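Local structure of AT-rich interactive domain-containing protein 4 (Arabidopsis thaliana, 6LQF) at the zinc ion site. The protein recognises the H3K4me3 histone mark together with DNA through its ARID-PHD cassette, and regulates the floral transition in Arabidopsis. Numbering follows the deposited sequence.

The zinc ion site. Residues 135, 148, 150-151, 153, 181, 184. With ZN (zinc ion), chain B.
Four cysteine sulfurs hold this zinc ion, one of the two structural metals of the PHD finger, in the all-cysteine site of the cross-braced fold. The first pair, Cys148 and Cys151, forms a CxxC knuckle in the turn between strands 145-147 and 154-156; the second, Cys181 and Cys184, comes from a CxxC turn near the end of the finger. The other zinc site of the finger takes Cys134, Cys137, His156 and Cys159, so the pairs interleave along the chain. Coordination is near tetrahedral, the widest angle being the 118° between Cys181 SG and Cys151 SG. Cys148 SG lies 2.3 Å from ZN, and Cys151 SG 2.4 Å. The sulfurs approach through different rotations: Cys148 SG is anti to its backbone N (chi1 180°), Cys184 SG is anti to its carbonyl carbon, and Cys151 and Cys181 place SG in the crowded position between the two.

Backbone amides also fix the sulfurs and would be expected to temper their negative charge. Cys148 SG accepts the N-H groups of Ser150 and Cys151 within its own knuckle and that of Cys181 from the opposite pair, which ties the two turns together beside the metal. That cross-link is nearly straight, 170° at the hydrogen, with Cys181 N 3.3 Å from Cys148 SG. At the other sulfur of the first knuckle, Glu153, itself poorly ordered, donates its backbone N-H, with N 3.5 Å from Cys151 SG.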
loop_
_atom_site.group_PDB
_atom_site.type_symbol
_atom_site.label_atom_id
_atom_site.label_comp_id
_atom_site.label_asym_id
_atom_site.label_seq_id
_atom_site.Cartn_x
_atom_site.Cartn_y
_atom_site.Cartn_z
ATOM N N LEU A 135 -8.382 10.885 13.470
ATOM C CA LEU A 135 -7.798 11.428 14.697
ATOM C C LEU A 135 -8.643 12.563 15.211
ATOM O O LEU A 135 -8.545 12.896 16.408
ATOM C CB LEU A 135 -6.334 11.887 14.452
ATOM C CG LEU A 135 -6.101 13.016 13.430
ATOM C CD1 LEU A 135 -6.110 14.395 14.077
ATOM C CD2 LEU A 135 -4.778 12.826 12.679
ATOM N N CYS A 148 -1.212 12.334 8.483
ATOM C CA CYS A 148 -0.343 13.369 9.018
ATOM C C CYS A 148 1.113 13.029 8.860
ATOM O O CYS A 148 1.554 12.013 9.368
ATOM C CB CYS A 148 -0.692 13.572 10.474
ATOM S SG CYS A 148 0.362 14.868 11.287
ATOM N N SER A 150 3.500 14.327 10.446
ATOM C CA SER A 150 4.221 14.465 11.700
ATOM C C SER A 150 3.990 13.262 12.637
ATOM O O SER A 150 4.941 12.641 13.126
ATOM C CB SER A 150 3.759 15.763 12.350
ATOM O OG SER A 150 4.242 15.880 13.664
ATOM N N CYS A 151 2.736 12.913 12.894
ATOM C CA CYS A 151 2.436 11.852 13.849
ATOM C C CYS A 151 2.073 10.523 13.186
ATOM O O CYS A 151 1.991 9.526 13.889
ATOM C CB CYS A 151 1.289 12.260 14.793
ATOM S SG CYS A 151 -0.352 12.466 14.040
ATOM N N GLU A 153 -0.839 9.603 12.054
ATOM C CA GLU A 153 -2.223 9.215 12.185
ATOM C C GLU A 153 -3.012 9.712 10.978
ATOM O O GLU A 153 -2.514 10.509 10.167
ATOM C CB GLU A 153 -2.802 9.744 13.478
ATOM C CG GLU A 153 -2.171 9.078 14.662
ATOM C CD GLU A 153 -2.679 9.624 15.972
ATOM O OE1 GLU A 153 -3.507 10.558 15.946
ATOM O OE2 GLU A 153 -2.253 9.119 17.031
ATOM N N CYS A 181 -1.454 17.547 10.798
ATOM C CA CYS A 181 -2.799 17.590 11.410
ATOM C C CYS A 181 -2.948 18.700 12.462
ATOM O O CYS A 181 -1.928 19.289 12.874
ATOM C CB CYS A 181 -3.106 16.200 12.044
ATOM S SG CYS A 181 -2.397 15.910 13.719
ATOM N N CYS A 184 -0.898 18.224 15.774
ATOM C CA CYS A 184 0.558 18.364 15.666
ATOM C C CYS A 184 1.033 19.785 15.407
ATOM O O CYS A 184 2.143 20.172 15.776
ATOM C CB CYS A 184 1.087 17.490 14.533
ATOM S SG CYS A 184 1.135 15.748 14.917
HETATM ZN ZN ZN B . -0.391 14.782 13.506
#